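Local coordinates for protein outer membrane porin F (Pseudomonas aeruginosa, PDB 4RLC) that forms an eight-stranded beta-barrel in the outer membrane and probably serves there as a porin for small molecules, at residues A[20-25]-A[135-140]; A[133-136]-A[142-145]. All blocks are in the same frame, centred on the assembly; numbering follows the deposited sequence.

Interaction 1. Residues A[20-25]-A[135-140]. With C8E ((hydroxyethyloxy)tri(ethyloxy)octane), chain C.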
loop_
_atom_site.group_PDB
_atom_site.type_symbol
_atom_site.label_atom_id
_atom_site.label_comp_id
_atom_site.label_asym_id
_atom_site.label_seq_id
_atom_site.Cartn_x
_atom_site.Cartn_y
_atom_site.Cartn_z
ATOM N N SER A 20 13.383 -3.495 12.479
ATOM C CA SER A 20 13.874 -3.030 11.201
ATOM C C SER A 20 12.872 -2.058 10.553
ATOM O O SER A 20 11.692 -2.010 10.942
ATOM C CB SER A 20 14.202 -4.197 10.263
ATOM O OG SER A 20 13.019 -4.855 9.831
ATOM N N VAL A 21 13.367 -1.240 9.631
ATOM C CA VAL A 21 12.583 -0.269 8.882
ATOM C C VAL A 21 12.651 -0.550 7.408
ATOM O O VAL A 21 13.675 -0.999 6.918
ATOM C CB VAL A 21 13.040 1.186 9.160
ATOM C CG1 VAL A 21 12.249 2.172 8.314
ATOM C CG2 VAL A 21 12.793 1.490 10.613
ATOM N N GLU A 22 11.564 -0.285 6.682
ATOM C CA GLU A 22 11.500 -0.454 5.252
ATOM C C GLU A 22 11.015 0.803 4.596
ATOM O O GLU A 22 10.088 1.472 5.101
ATOM C CB GLU A 22 10.543 -1.632 4.828
ATOM C CG GLU A 22 11.227 -2.921 5.018
ATOM C CD GLU A 22 10.423 -4.171 4.628
ATOM O OE1 GLU A 22 9.229 -4.109 4.269
ATOM O OE2 GLU A 22 11.082 -5.196 4.745
ATOM N N ILE A 23 11.679 1.197 3.524
ATOM C CA ILE A 23 11.211 2.233 2.655
ATOM C C ILE A 23 10.880 1.606 1.316
ATOM O O ILE A 23 11.645 0.802 0.810
ATOM C CB ILE A 23 12.329 3.233 2.364
ATOM C CG1 ILE A 23 12.919 3.672 3.685
ATOM C CG2 ILE A 23 11.806 4.388 1.550
ATOM C CD1 ILE A 23 12.019 4.498 4.414
ATOM N N GLU A 24 9.743 2.005 0.753
ATOM C CA GLU A 24 9.216 1.342 -0.478
ATOM C C GLU A 24 8.661 2.325 -1.453
ATOM O O GLU A 24 8.087 3.378 -1.025
ATOM C CB GLU A 24 8.087 0.366 -0.051
ATOM C CG GLU A 24 7.465 -0.420 -1.182
ATOM C CD GLU A 24 6.401 -1.382 -0.646
ATOM O OE1 GLU A 24 6.587 -1.904 0.462
ATOM O OE2 GLU A 24 5.381 -1.589 -1.341
ATOM N N ALA A 25 8.739 2.027 -2.765
ATOM C CA ALA A 25 8.067 2.771 -3.814
ATOM C C ALA A 25 7.086 1.781 -4.405
ATOM O O ALA A 25 7.438 0.641 -4.518
ATOM C CB ALA A 25 8.970 3.289 -4.911
ATOM N N LYS A 135 6.232 -10.707 -1.114
ATOM C CA LYS A 135 7.453 -9.875 -1.031
ATOM C C LYS A 135 8.611 -10.823 -1.142
ATOM O O LYS A 135 8.712 -11.787 -0.358
ATOM C CB LYS A 135 7.536 -9.070 0.284
ATOM C CG LYS A 135 6.532 -7.961 0.380
ATOM C CD LYS A 135 6.458 -7.409 1.814
ATOM C CE LYS A 135 7.681 -6.630 2.201
ATOM N NZ LYS A 135 7.324 -5.821 3.449
ATOM N N TYR A 136 9.501 -10.614 -2.113
ATOM C CA TYR A 136 10.626 -11.469 -2.284
ATOM C C TYR A 136 11.872 -10.640 -1.986
ATOM O O TYR A 136 12.230 -9.781 -2.736
ATOM C CB TYR A 136 10.709 -12.083 -3.671
ATOM C CG TYR A 136 11.588 -13.297 -3.709
ATOM C CD1 TYR A 136 12.933 -13.208 -3.547
ATOM C CD2 TYR A 136 11.073 -14.578 -3.856
ATOM C CE1 TYR A 136 13.779 -14.308 -3.535
ATOM C CE2 TYR A 136 11.906 -15.664 -3.829
ATOM C CZ TYR A 136 13.269 -15.526 -3.723
ATOM O OH TYR A 136 14.074 -16.649 -3.692
ATOM N N TYR A 137 12.497 -11.006 -0.862
ATOM C CA TYR A 137 13.801 -10.443 -0.471
ATOM C C TYR A 137 14.853 -11.230 -1.247
ATOM O O TYR A 137 15.252 -12.328 -0.891
ATOM C CB TYR A 137 14.016 -10.555 1.044
ATOM C CG TYR A 137 13.051 -9.735 1.845
ATOM C CD1 TYR A 137 11.797 -10.233 2.183
ATOM C CD2 TYR A 137 13.377 -8.441 2.331
ATOM C CE1 TYR A 137 10.900 -9.483 2.927
ATOM C CE2 TYR A 137 12.481 -7.695 3.093
ATOM C CZ TYR A 137 11.251 -8.211 3.452
ATOM O OH TYR A 137 10.308 -7.465 4.187
ATOM N N PHE A 138 15.384 -10.589 -2.290
ATOM C CA PHE A 138 16.449 -11.156 -3.102
ATOM C C PHE A 138 17.849 -10.838 -2.686
ATOM O O PHE A 138 18.774 -11.466 -3.199
ATOM C CB PHE A 138 16.165 -10.840 -4.584
ATOM C CG PHE A 138 16.122 -9.371 -4.890
ATOM C CD1 PHE A 138 17.303 -8.688 -5.095
ATOM C CD2 PHE A 138 14.949 -8.684 -4.948
ATOM C CE1 PHE A 138 17.288 -7.329 -5.392
ATOM C CE2 PHE A 138 14.922 -7.295 -5.154
ATOM C CZ PHE A 138 16.119 -6.651 -5.436
ATOM N N THR A 139 18.028 -9.834 -1.791
ATOM C CA THR A 139 19.168 -9.725 -0.962
ATOM C C THR A 139 18.698 -9.610 0.494
ATOM O O THR A 139 17.510 -9.526 0.791
ATOM C CB THR A 139 20.115 -8.497 -1.320
ATOM O OG1 THR A 139 19.636 -7.318 -0.689
ATOM C CG2 THR A 139 20.220 -8.256 -2.821
ATOM N N GLU A 140 19.606 -9.574 1.452
ATOM C CA GLU A 140 19.144 -9.352 2.857
ATOM C C GLU A 140 18.364 -8.042 3.028
ATOM O O GLU A 140 17.540 -7.897 3.955
ATOM C CB GLU A 140 20.340 -9.390 3.791
ATOM C CG GLU A 140 20.966 -10.789 3.903
ATOM C CD GLU A 140 20.094 -11.751 4.716
ATOM O OE1 GLU A 140 19.121 -11.270 5.373
ATOM O OE2 GLU A 140 20.390 -12.985 4.703
HETATM C C1 C8E C . 1.053 12.555 3.457
HETATM C C2 C8E C . 1.651 11.659 4.514
HETATM C C3 C8E C . 3.029 11.094 4.145
HETATM C C4 C8E C . 3.074 9.635 4.568
HETATM C C5 C8E C . 4.408 8.929 4.368
HETATM C C6 C8E C . 5.056 9.077 3.014
HETATM C C7 C8E C . 6.134 8.009 2.873
HETATM C C8 C8E C . 6.974 8.117 1.605
HETATM O O9 C8E C . 8.264 7.526 1.876
HETATM C C10 C8E C . 8.908 6.759 0.842
HETATM C C11 C8E C . 9.771 7.618 -0.087
HETATM O O12 C8E C . 10.630 6.825 -0.943
HETATM C C13 C8E C . 10.017 6.298 -2.123
HETATM C C14 C8E C . 9.843 7.373 -3.192
HETATM O O15 C8E C . 8.545 7.260 -3.784
HETATM C C16 C8E C . 8.368 7.975 -5.003
HETATM C C17 C8E C . 7.500 7.119 -5.889
HETATM O O18 C8E C . 6.713 7.927 -6.741
HETATM O O HOH W 1 5.389 -3.807 2.392
#
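The closest CA atoms of 20-25 and 135-140, those of E22 and Y137, are 11.7 Å apart, so no main-chain bond spans the gap. The two segments belong to strands 21-30 and 120-137, which are not neighbours in the sheet, and they meet through side chains reaching across the barrel interior from opposite directions. The carboxylate of E22 is shared between two partners. Its OE1 takes the ammonium group of K135 through the syn lone pair, with NZ 2.7 Å from OE1, a hydrogen-bonded salt bridge. Its OE2 receives the hydroxyl of Y137, OH to OE2 being a very short 2.5 Å. That oxygen lies at the edge of the Y137 ring and in its plane, while the carboxylate as a whole is turned 45° from the ring. With chi2 of E22 at -179°, the chain runs extended beyond CG and carries the acid inward. N174 adds a further hydrogen bond to OE2, and K135 NZ also has a salt bridge to E57 and a hydrogen bond with H91, so both charged ends are held by several partners. E22, buried between a lysine and a tyrosine hydroxyl, is probably stabilised as the anion. The neighbouring acid, E24, joins less directly: water 1 donates to E24 OE1 at 3.0 Å and accepts from K135 NZ at 3.0 Å. On the outer surface, I23 CG2 lies 3.7 Å from O12 of the detergent of chain C. Polar, charged side chains inside and detergent-covered aliphatic ones outside are the pattern of a small, OmpA-like outer membrane beta-barrel.

Interaction 2. Residues A[133-136]-A[142-145]. With C8E ((hydroxyethyloxy)tri(ethyloxy)octane), chain B; C8E ((hydroxyethyloxy)tri(ethyloxy)octane), chain F.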
loop_
_atom_site.group_PDB
_atom_site.type_symbol
_atom_site.label_atom_id
_atom_site.label_comp_id
_atom_site.label_asym_id
_atom_site.label_seq_id
_atom_site.Cartn_x
_atom_site.Cartn_y
_atom_site.Cartn_z
ATOM N N GLY A 133 -0.265 -10.177 -0.619
ATOM C CA GLY A 133 0.784 -10.079 -1.622
ATOM C C GLY A 133 1.972 -10.963 -1.372
ATOM O O GLY A 133 1.993 -11.797 -0.458
ATOM N N LEU A 134 2.972 -10.775 -2.245
ATOM C CA LEU A 134 4.213 -11.563 -2.196
ATOM C C LEU A 134 5.359 -10.552 -2.099
ATOM O O LEU A 134 5.438 -9.645 -2.948
ATOM C CB LEU A 134 4.356 -12.342 -3.450
ATOM C CG LEU A 134 3.244 -13.401 -3.605
ATOM C CD1 LEU A 134 3.423 -14.082 -4.940
ATOM C CD2 LEU A 134 3.275 -14.382 -2.468
ATOM N N LYS A 135 6.232 -10.707 -1.114
ATOM C CA LYS A 135 7.453 -9.875 -1.031
ATOM C C LYS A 135 8.611 -10.823 -1.142
ATOM O O LYS A 135 8.712 -11.787 -0.358
ATOM C CB LYS A 135 7.536 -9.070 0.284
ATOM C CG LYS A 135 6.532 -7.961 0.380
ATOM C CD LYS A 135 6.458 -7.409 1.814
ATOM C CE LYS A 135 7.681 -6.630 2.201
ATOM N NZ LYS A 135 7.324 -5.821 3.449
ATOM N N TYR A 136 9.501 -10.614 -2.113
ATOM C CA TYR A 136 10.626 -11.469 -2.284
ATOM C C TYR A 136 11.872 -10.640 -1.986
ATOM O O TYR A 136 12.230 -9.781 -2.736
ATOM C CB TYR A 136 10.709 -12.083 -3.671
ATOM C CG TYR A 136 11.588 -13.297 -3.709
ATOM C CD1 TYR A 136 12.933 -13.208 -3.547
ATOM C CD2 TYR A 136 11.073 -14.578 -3.856
ATOM C CE1 TYR A 136 13.779 -14.308 -3.535
ATOM C CE2 TYR A 136 11.906 -15.664 -3.829
ATOM C CZ TYR A 136 13.269 -15.526 -3.723
ATOM O OH TYR A 136 14.074 -16.649 -3.692
ATOM N N PHE A 142 17.093 -5.849 -0.001
ATOM C CA PHE A 142 16.236 -5.363 -1.042
ATOM C C PHE A 142 15.124 -6.399 -1.378
ATOM O O PHE A 142 15.413 -7.547 -1.369
ATOM C CB PHE A 142 16.998 -5.078 -2.319
ATOM C CG PHE A 142 17.886 -3.845 -2.227
ATOM C CD1 PHE A 142 17.352 -2.616 -2.550
ATOM C CD2 PHE A 142 19.169 -3.972 -1.906
ATOM C CE1 PHE A 142 18.158 -1.484 -2.480
ATOM C CE2 PHE A 142 20.017 -2.818 -1.785
ATOM C CZ PHE A 142 19.467 -1.613 -2.117
ATOM N N PHE A 143 13.936 -5.887 -1.615
ATOM C CA PHE A 143 12.775 -6.733 -2.028
ATOM C C PHE A 143 12.051 -6.134 -3.198
ATOM O O PHE A 143 12.036 -4.963 -3.438
ATOM C CB PHE A 143 11.848 -7.034 -0.836
ATOM C CG PHE A 143 11.087 -5.853 -0.321
ATOM C CD1 PHE A 143 9.866 -5.437 -0.867
ATOM C CD2 PHE A 143 11.695 -5.048 0.673
ATOM C CE1 PHE A 143 9.214 -4.311 -0.334
ATOM C CE2 PHE A 143 11.015 -3.949 1.194
ATOM C CZ PHE A 143 9.842 -3.550 0.669
ATOM N N ALA A 144 11.345 -7.021 -3.945
ATOM C CA ALA A 144 10.349 -6.635 -4.889
ATOM C C ALA A 144 9.006 -7.246 -4.360
ATOM O O ALA A 144 9.028 -8.286 -3.676
ATOM C CB ALA A 144 10.697 -7.188 -6.253
ATOM N N LYS A 145 7.931 -6.588 -4.661
ATOM C CA LYS A 145 6.587 -6.982 -4.129
ATOM C C LYS A 145 5.549 -6.975 -5.235
ATOM O O LYS A 145 5.574 -6.123 -6.124
ATOM C CB LYS A 145 6.222 -5.921 -3.062
ATOM C CG LYS A 145 4.827 -5.872 -2.490
ATOM C CD LYS A 145 4.819 -4.825 -1.377
ATOM C CE LYS A 145 3.494 -4.144 -1.090
ATOM N NZ LYS A 145 3.673 -3.304 0.153
HETATM C C1 C8E B . -0.553 -11.374 -6.430
HETATM C C2 C8E B . -0.150 -12.342 -5.332
HETATM C C3 C8E B . -1.201 -12.610 -4.265
HETATM C C4 C8E B . -0.575 -13.453 -3.171
HETATM C C5 C8E B . -1.474 -14.028 -2.095
HETATM C C6 C8E B . -0.608 -14.639 -0.994
HETATM C C7 C8E B . -1.226 -14.683 0.406
HETATM C C8 C8E B . -0.273 -15.388 1.376
HETATM O O9 C8E B . -0.880 -15.827 2.604
HETATM C C10 C8E B . -0.489 -17.081 3.229
HETATM C C11 C8E B . 0.880 -17.703 2.966
HETATM O O12 C8E B . 0.787 -18.962 3.637
HETATM C C13 C8E B . 1.937 -19.737 3.964
HETATM C C14 C8E B . 2.837 -20.006 2.784
HETATM O O15 C8E B . 3.818 -18.962 2.910
HETATM C C6 C8E F . 7.600 -23.532 -1.660
HETATM C C7 C8E F . 7.846 -23.201 -3.141
HETATM C C8 C8E F . 8.782 -22.009 -3.370
HETATM O O9 C8E F . 8.361 -21.253 -4.516
HETATM C C10 C8E F . 8.769 -19.873 -4.534
HETATM C C11 C8E F . 9.460 -19.613 -5.869
HETATM O O12 C8E F . 9.726 -18.230 -6.096
HETATM C C13 C8E F . 8.559 -17.416 -6.233
HETATM C C14 C8E F . 8.872 -16.312 -7.230
HETATM O O15 C8E F . 7.792 -15.373 -7.239
HETATM C C16 C8E F . 7.919 -14.286 -6.313
HETATM C C17 C8E F . 7.428 -12.991 -6.950
HETATM O O18 C8E F . 7.513 -11.930 -5.994
HETATM C C19 C8E F . 7.038 -10.688 -6.461
HETATM C C20 C8E F . 8.178 -10.000 -7.132
HETATM O O21 C8E F . 7.778 -9.467 -8.380
HETATM O O HOH W 1 5.389 -3.807 2.392
#
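K135 bends at chi3 (71°), and this turn lays its CE over one face of the F143 ring, whose own chi1 of 69° sets CG between the backbone N and the carbonyl carbon. CE is 4.0 Å from the F143 ring centroid, 17° off the normal and displaced toward the rim, a CH-pi contact. The ammonium NZ of K135 lies farther out over the same ring, 4.7 Å from the F143 centroid, which adds a cation-pi component. K145, by contrast, is extended along its whole length and runs beside K135, pointing the same way; their CG atoms meet at 3.9 Å. Underneath, the strands are antiparallel: K135 and K145 form a non-hydrogen-bonded pair, Y136 and A144 a hydrogen-bonded one. In the latter, Y136 N donates to A144 O at 2.8 Å with a nearly straight N-H...O geometry, and A144 N returns a bond to Y136 O at 3.1 Å. Close CA-H...O contacts supplement them, such as K145 CA to L134 O at 3.1 Å. Y136 and A144 face the detergent of chain F, with A144 CB 3.9 Å from its C20, whereas L134 packs on the octyl chain of the detergent of chain B. The two ammonium groups stay apart and share water 1, which accepts from both. Each has an acid from strand 21-30, E22 for K135 and E24 for K145, so the like charges are probably compensated. The contact thus joins a polar interior in which the lysines are paired with acids, and where an aromatic face supports K135, to a largely apolar outer wall suited to lipid or detergent.

Interaction 1 is a buried contact across the barrel interior, carried by side chains alone, whereas interaction 2 is the local pairing of the hairpin strands 120-137 and 142-153, with one face inward and the other against detergent. Both use strand 120-137, and K135 is common to them: its ammonium group is bound in the ionic network of the first, while in the second both its CE and its NZ lie over the F143 ring. Their centres are only about 7 Å apart. E24 OE2 to K145 NZ, a 2.8 Å salt bridge, ties 20-25 directly to 142-145, and the F143 ring packs against the carboxylates of both E22 and E24. Water 1 belongs to both contacts.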